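Side-chain contacts in SalCYP truncation (Salinispora tropica, PDB 7ABB), which binds heme c in a single-chain, mainly helical fold and belongs to the cytochrome P450 family: residues A[106-109]-A[110-113]; A[112-115]-A[116-119]; A[345-348]-A[349-353]. One frame throughout, in Å; residues are numbered along the deposited sequence.

How the contacts relate
Contacts 1 and 2 follow one another on helix 108-120 and share Arg112 and Ala113. Their centres are about 9 Å apart. Contact 3 lies at the start of helix 345-362, which packs beside helix 108-120. Contacts 1 and 3 meet directly: Leu107 CD1 is 3.5 Å from Tyr347 CE1, and Ile111 CD1 also packs on that ring. Contact 2 does not touch contact 3; their nearest atoms are about 6 Å apart. Heme c lies next to contact 3, where the side chain of Ala348 comes within about 4 Å of it. The side chain of Leu107 is about 9 Å from the heme, and that of Asn114 about 12 Å.

Contact 1 (A[106-109]-A[110-113]); sequences DLTP and AIRA
Leu107 and Ile111 meet one turn apart where helix 108-120 begins. The CG1 atom of Ile111 lies 3.3 Å from Leu107 O, and its CD1 continues past the same oxygen. CG1 stands beside the backbone N of Ile111, anti to the carbonyl carbon (chi1 -65°), which turns this branch back toward the preceding turn. The side chains themselves only just meet, with Leu107 CB 4.5 Å from Ile111 CD1. The backbone N of Ile111 bonds to Leu107 O at 3.1 Å.

This is the tight side. Ile111 is buried between Tyr138 and Asn142 of helix 130-147 and Tyr347 and Thr354 of helix 345-362. The three helices probably correspond to D, E and L of the P450 core bundle.

Thr108 and Arg112 form the next step. Arg112 N bonds to Thr108 O at 2.8 Å. Farther out, the methyl CG2 of Thr108 is 4.0 Å from Arg112 NH2, an oblique and light touch. The other branch of Thr108, OG1, turns back along the chain and bonds to Ala104 O. The Arg112 guanidinium has its salt bridges with Glu357 and Glu358.

The looser side holds Pro109 and Ala113, both exposed. They are linked by the backbone bond from Ala113 N to Pro109 O, 3.0 Å long, and Ala113 CB rests 3.5 Å from that oxygen. The chemistry implies a turn held by its backbone, with Ile111 facing the interior and the Arg112 charge probably balanced by Glu357 and Glu358 of helix 345-362.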
loop_
_atom_site.group_PDB
_atom_site.type_symbol
_atom_site.label_atom_id
_atom_site.label_comp_id
_atom_site.label_asym_id
_atom_site.label_seq_id
_atom_site.Cartn_x
_atom_site.Cartn_y
_atom_site.Cartn_z
ATOM N N ASP A 106 -14.559 -10.480 -8.998
ATOM C CA ASP A 106 -14.412 -11.360 -10.160
ATOM C C ASP A 106 -13.120 -12.165 -10.080
ATOM O O ASP A 106 -13.076 -13.323 -10.515
ATOM C CB ASP A 106 -14.436 -10.540 -11.458
ATOM C CG ASP A 106 -15.814 -10.013 -11.800
ATOM O OD1 ASP A 106 -16.816 -10.420 -11.179
ATOM O OD2 ASP A 106 -15.893 -9.178 -12.731
ATOM N N LEU A 107 -12.059 -11.560 -9.549
ATOM C CA LEU A 107 -10.740 -12.155 -9.458
ATOM C C LEU A 107 -10.529 -12.926 -8.164
ATOM O O LEU A 107 -9.479 -13.557 -8.009
ATOM C CB LEU A 107 -9.666 -11.074 -9.583
ATOM C CG LEU A 107 -9.591 -10.330 -10.926
ATOM C CD1 LEU A 107 -8.627 -9.181 -10.839
ATOM C CD2 LEU A 107 -9.159 -11.265 -12.010
ATOM N N THR A 108 -11.514 -12.946 -7.271
ATOM C CA THR A 108 -11.255 -13.529 -5.955
ATOM C C THR A 108 -11.125 -15.052 -6.002
ATOM O O THR A 108 -10.290 -15.602 -5.277
ATOM C CB THR A 108 -12.328 -13.072 -4.964
ATOM O OG1 THR A 108 -12.119 -11.691 -4.684
ATOM C CG2 THR A 108 -12.236 -13.828 -3.638
ATOM N N PRO A 109 -11.869 -15.794 -6.832
ATOM C CA PRO A 109 -11.591 -17.239 -6.900
ATOM C C PRO A 109 -10.142 -17.533 -7.256
ATOM O O PRO A 109 -9.531 -18.449 -6.686
ATOM C CB PRO A 109 -12.608 -17.731 -7.937
ATOM C CG PRO A 109 -13.773 -16.778 -7.753
ATOM C CD PRO A 109 -13.099 -15.451 -7.568
ATOM N N ALA A 110 -9.546 -16.747 -8.162
ATOM C CA ALA A 110 -8.137 -16.946 -8.498
ATOM C C ALA A 110 -7.224 -16.577 -7.330
ATOM O O ALA A 110 -6.273 -17.305 -7.025
ATOM C CB ALA A 110 -7.790 -16.133 -9.753
ATOM N N ILE A 111 -7.511 -15.463 -6.659
ATOM C CA ILE A 111 -6.740 -15.065 -5.487
ATOM C C ILE A 111 -6.798 -16.153 -4.428
ATOM O O ILE A 111 -5.783 -16.522 -3.821
ATOM C CB ILE A 111 -7.279 -13.738 -4.935
ATOM C CG1 ILE A 111 -7.077 -12.593 -5.927
ATOM C CG2 ILE A 111 -6.618 -13.431 -3.588
ATOM C CD1 ILE A 111 -7.816 -11.350 -5.509
ATOM N N ARG A 112 -8.000 -16.675 -4.190
ATOM C CA ARG A 112 -8.193 -17.695 -3.164
ATOM C C ARG A 112 -7.437 -18.973 -3.495
ATOM O O ARG A 112 -6.793 -19.573 -2.622
ATOM C CB ARG A 112 -9.685 -17.968 -3.001
ATOM C CG ARG A 112 -9.994 -18.842 -1.782
ATOM C CD ARG A 112 -11.474 -19.103 -1.573
ATOM N NE ARG A 112 -12.174 -17.854 -1.374
ATOM C CZ ARG A 112 -12.104 -17.082 -0.291
ATOM N NH1 ARG A 112 -11.374 -17.423 0.774
ATOM N NH2 ARG A 112 -12.779 -15.940 -0.275
ATOM N N ALA A 113 -7.518 -19.420 -4.753
ATOM C CA ALA A 113 -6.822 -20.643 -5.140
ATOM C C ALA A 113 -5.314 -20.471 -5.028
ATOM O O ALA A 113 -4.596 -21.417 -4.667
ATOM C CB ALA A 113 -7.211 -21.046 -6.557
#

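Contact 2 (A[112-115]-A[116-119]); sequences RANA and RRRI
This is a local contact between successive turns of helix 108-120, with Asn114 and Arg118 as its polar pair and Arg112 and Arg116 as its second side-chain pair. The helix packs against helices 130-147 and 345-362.

Asn114 OD1 accepts a bond from Arg118 NE at 2.7 Å. The N-H...O angle is 134°, so the bond is bent at the hydrogen. The donor lies in the plane of the amide carbonyl, and OD1 meets the edge of the guanidinium, although the two flat groups are 67° apart. Asn114 ND2 bonds to Asn142 OD1 and Tyr138 O. These two bonds hold the nitrogen end of the amide, and the Arg118 bond to OD1 holds the oxygen end.

Arg117 bends at chi2 and chi3 and lays one guanidinium face over Asn114 CA; its NH2 is 3.6 Å from that atom. Arg117 and Arg118 both form salt bridges with Glu141.

On another side, Arg116 NH2 approaches Arg112 CD at 3.5 Å, touching the aliphatic part of the chain. Both arginines form salt bridges with Glu358. Toward the interior, Ala115 CB is 4.4 Å from Ile119 CD1.

The chemistry implies that the charge of four arginines is probably offset by Glu141, Glu357 and Glu358, while the buried Asn114 amide is satisfied at both its oxygen and its nitrogen.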
loop_
_atom_site.group_PDB
_atom_site.type_symbol
_atom_site.label_atom_id
_atom_site.label_comp_id
_atom_site.label_asym_id
_atom_site.label_seq_id
_atom_site.Cartn_x
_atom_site.Cartn_y
_atom_site.Cartn_z
ATOM N N ARG A 112 -8.000 -16.675 -4.190
ATOM C CA ARG A 112 -8.193 -17.695 -3.164
ATOM C C ARG A 112 -7.437 -18.973 -3.495
ATOM O O ARG A 112 -6.793 -19.573 -2.622
ATOM C CB ARG A 112 -9.685 -17.968 -3.001
ATOM C CG ARG A 112 -9.994 -18.842 -1.782
ATOM C CD ARG A 112 -11.474 -19.103 -1.573
ATOM N NE ARG A 112 -12.174 -17.854 -1.374
ATOM C CZ ARG A 112 -12.104 -17.082 -0.291
ATOM N NH1 ARG A 112 -11.374 -17.423 0.774
ATOM N NH2 ARG A 112 -12.779 -15.940 -0.275
ATOM N N ALA A 113 -7.518 -19.420 -4.753
ATOM C CA ALA A 113 -6.822 -20.643 -5.140
ATOM C C ALA A 113 -5.314 -20.471 -5.028
ATOM O O ALA A 113 -4.596 -21.417 -4.667
ATOM C CB ALA A 113 -7.211 -21.046 -6.557
ATOM N N ASN A 114 -4.833 -19.268 -5.350
ATOM C CA ASN A 114 -3.428 -18.902 -5.182
ATOM C C ASN A 114 -3.006 -19.014 -3.711
ATOM O O ASN A 114 -2.059 -19.745 -3.383
ATOM C CB ASN A 114 -3.262 -17.491 -5.757
ATOM C CG ASN A 114 -1.892 -16.874 -5.576
ATOM O OD1 ASN A 114 -0.916 -17.496 -5.180
ATOM N ND2 ASN A 114 -1.831 -15.585 -5.880
ATOM N N ALA A 115 -3.735 -18.355 -2.807
ATOM C CA ALA A 115 -3.412 -18.457 -1.391
ATOM C C ALA A 115 -3.404 -19.906 -0.935
ATOM O O ALA A 115 -2.479 -20.357 -0.249
ATOM C CB ALA A 115 -4.419 -17.691 -0.563
ATOM N N ARG A 116 -4.442 -20.656 -1.308
ATOM C CA ARG A 116 -4.581 -22.026 -0.809
ATOM C C ARG A 116 -3.442 -22.905 -1.304
ATOM O O ARG A 116 -2.882 -23.723 -0.554
ATOM C CB ARG A 116 -5.939 -22.590 -1.227
ATOM C CG ARG A 116 -6.251 -23.958 -0.668
ATOM C CD ARG A 116 -7.594 -24.487 -1.146
ATOM N NE ARG A 116 -8.748 -23.717 -0.668
ATOM C CZ ARG A 116 -9.577 -23.004 -1.435
ATOM N NH1 ARG A 116 -9.408 -22.908 -2.756
ATOM N NH2 ARG A 116 -10.598 -22.374 -0.881
ATOM N N ARG A 117 -3.119 -22.785 -2.590
ATOM C CA ARG A 117 -2.023 -23.543 -3.167
ATOM C C ARG A 117 -0.725 -23.263 -2.435
ATOM O O ARG A 117 0.028 -24.183 -2.090
ATOM C CB ARG A 117 -1.894 -23.168 -4.651
ATOM C CG ARG A 117 -0.730 -23.818 -5.393
ATOM C CD ARG A 117 -0.086 -22.886 -6.431
ATOM N NE ARG A 117 -1.094 -22.141 -7.186
ATOM C CZ ARG A 117 -0.963 -20.866 -7.562
ATOM N NH1 ARG A 117 0.151 -20.202 -7.293
ATOM N NH2 ARG A 117 -1.947 -20.231 -8.193
ATOM N N ARG A 118 -0.449 -21.982 -2.185
ATOM C CA ARG A 118 0.831 -21.610 -1.612
ATOM C C ARG A 118 0.908 -22.037 -0.149
ATOM O O ARG A 118 1.924 -22.583 0.287
ATOM C CB ARG A 118 1.056 -20.110 -1.785
ATOM C CG ARG A 118 1.245 -19.703 -3.238
ATOM C CD ARG A 118 1.494 -18.204 -3.350
ATOM N NE ARG A 118 1.759 -17.859 -4.743
ATOM C CZ ARG A 118 2.917 -18.067 -5.351
ATOM N NH1 ARG A 118 3.944 -18.617 -4.706
ATOM N NH2 ARG A 118 3.056 -17.746 -6.636
ATOM N N ILE A 119 -0.162 -21.829 0.616
ATOM C CA ILE A 119 -0.102 -22.200 2.034
ATOM C C ILE A 119 -0.042 -23.713 2.173
ATOM O O ILE A 119 0.710 -24.245 3.003
ATOM C CB ILE A 119 -1.299 -21.607 2.777
ATOM C CG1 ILE A 119 -1.217 -20.086 2.745
ATOM C CG2 ILE A 119 -1.306 -22.112 4.250
ATOM C CD1 ILE A 119 -2.526 -19.400 2.997
#

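Contact 3 (A[345-348]-A[349-353]); sequences AAYA and RAQIL
Tyr347 O is gripped twice by Gln351. The backbone N of Gln351 bonds to it at 3.0 Å, the regular helical bond. The side-chain NE2 of Gln351 adds a weak bond at 3.4 Å. A first torsion of -69° swings CG of Gln351 back over the preceding turn, 3.2 Å from Tyr347 O. The chain is extended beyond CG, and the amide reaches back along the helix to the tyrosine ring.

There Gln351 NE2 comes 3.3 Å from Tyr347 CD2. The approach is oblique, and the ring and amide planes are 47° apart. Asn142 of helix 130-147 serves both side chains at their far ends: its backbone O bonds to Tyr347 OH, and its ND2 bonds to Gln351 OE1. The bond from Asn142 to OE1, helped by the weak NE2 bond, probably sets the rotation of the buried Gln351 amide, with its oxygen turned to Asn142 and its nitrogen to Tyr347.

The helix is 345-362, probably helix L of the cytochrome P450 fold, which lies on the proximal side of the heme in this family. Ala348 touches heme c and belongs to its pocket.

Ile352 follows Ala348 by one turn. Its CG1 lies 3.3 Å from Ala348 O, and the backbone N of Ile352 bonds to that oxygen at 3.0 Å. The Ile352 side chain also packs on Val272 and Leu276 of helix 268-278 and on His243 and Met244 of helix 238-253.

Arg349 leaves by another side. Its aliphatic part runs past Ala345 O, and Arg349 NH1 reaches Ala345 CB at 3.8 Å. The chain is extended from CG to NE, and NE forms a salt bridge with Glu273 of helix 268-278.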
loop_
_atom_site.group_PDB
_atom_site.type_symbol
_atom_site.label_atom_id
_atom_site.label_comp_id
_atom_site.label_asym_id
_atom_site.label_seq_id
_atom_site.Cartn_x
_atom_site.Cartn_y
_atom_site.Cartn_z
ATOM N N ALA A 345 -7.269 -0.055 -3.853
ATOM C CA ALA A 345 -7.762 -0.316 -2.505
ATOM C C ALA A 345 -8.644 -1.567 -2.443
ATOM O O ALA A 345 -8.475 -2.405 -1.550
ATOM C CB ALA A 345 -8.510 0.903 -1.982
ATOM N N ALA A 346 -9.630 -1.683 -3.336
ATOM C CA ALA A 346 -10.501 -2.856 -3.320
ATOM C C ALA A 346 -9.693 -4.124 -3.534
ATOM O O ALA A 346 -9.965 -5.165 -2.912
ATOM C CB ALA A 346 -11.591 -2.750 -4.382
ATOM N N TYR A 347 -8.680 -4.059 -4.401
ATOM C CA TYR A 347 -7.908 -5.264 -4.718
ATOM C C TYR A 347 -7.025 -5.646 -3.542
ATOM O O TYR A 347 -6.879 -6.834 -3.236
ATOM C CB TYR A 347 -7.066 -5.048 -5.986
ATOM C CG TYR A 347 -6.662 -6.330 -6.684
ATOM C CD1 TYR A 347 -7.620 -7.246 -7.055
ATOM C CD2 TYR A 347 -5.344 -6.583 -7.008
ATOM C CE1 TYR A 347 -7.278 -8.414 -7.707
ATOM C CE2 TYR A 347 -4.984 -7.756 -7.671
ATOM C CZ TYR A 347 -5.962 -8.665 -8.010
ATOM O OH TYR A 347 -5.650 -9.842 -8.672
ATOM N N ALA A 348 -6.406 -4.656 -2.904
ATOM C CA ALA A 348 -5.605 -4.915 -1.708
ATOM C C ALA A 348 -6.458 -5.536 -0.612
ATOM O O ALA A 348 -6.060 -6.529 0.011
ATOM C CB ALA A 348 -4.959 -3.612 -1.225
ATOM N N ARG A 349 -7.633 -4.964 -0.348
ATOM C CA ARG A 349 -8.548 -5.527 0.640
ATOM C C ARG A 349 -8.870 -6.993 0.333
ATOM O O ARG A 349 -8.877 -7.845 1.233
ATOM C CB ARG A 349 -9.828 -4.707 0.685
ATOM C CG ARG A 349 -9.702 -3.388 1.416
ATOM C CD ARG A 349 -10.962 -2.583 1.269
ATOM N NE ARG A 349 -10.964 -1.522 2.263
ATOM C CZ ARG A 349 -10.977 -0.225 2.001
ATOM N NH1 ARG A 349 -11.039 0.248 0.758
ATOM N NH2 ARG A 349 -10.947 0.641 3.025
ATOM N N ALA A 350 -9.204 -7.283 -0.923
ATOM C CA ALA A 350 -9.546 -8.661 -1.291
ATOM C C ALA A 350 -8.362 -9.586 -1.059
ATOM O O ALA A 350 -8.528 -10.711 -0.566
ATOM C CB ALA A 350 -10.009 -8.727 -2.750
ATOM N N GLN A 351 -7.156 -9.137 -1.395
ATOM C CA GLN A 351 -5.988 -9.999 -1.207
ATOM C C GLN A 351 -5.715 -10.275 0.267
ATOM O O GLN A 351 -5.351 -11.412 0.627
ATOM C CB GLN A 351 -4.758 -9.368 -1.836
ATOM C CG GLN A 351 -4.789 -9.320 -3.340
ATOM C CD GLN A 351 -3.563 -8.679 -3.880
ATOM O OE1 GLN A 351 -2.513 -9.298 -3.908
ATOM N NE2 GLN A 351 -3.676 -7.415 -4.306
ATOM N N ILE A 352 -5.826 -9.254 1.117
ATOM C CA ILE A 352 -5.537 -9.420 2.539
ATOM C C ILE A 352 -6.563 -10.340 3.177
ATOM O O ILE A 352 -6.215 -11.319 3.851
ATOM C CB ILE A 352 -5.494 -8.045 3.232
ATOM C CG1 ILE A 352 -4.317 -7.249 2.728
ATOM C CG2 ILE A 352 -5.370 -8.203 4.746
ATOM C CD1 ILE A 352 -4.424 -5.741 3.053
ATOM N N LEU A 353 -7.842 -10.042 2.989
ATOM C CA LEU A 353 -8.887 -10.852 3.594
ATOM C C LEU A 353 -8.803 -12.295 3.120
ATOM O O LEU A 353 -8.885 -13.234 3.917
ATOM C CB LEU A 353 -10.257 -10.269 3.293
ATOM C CG LEU A 353 -11.431 -11.063 3.840
ATOM C CD1 LEU A 353 -11.317 -11.254 5.350
ATOM C CD2 LEU A 353 -12.735 -10.386 3.483
#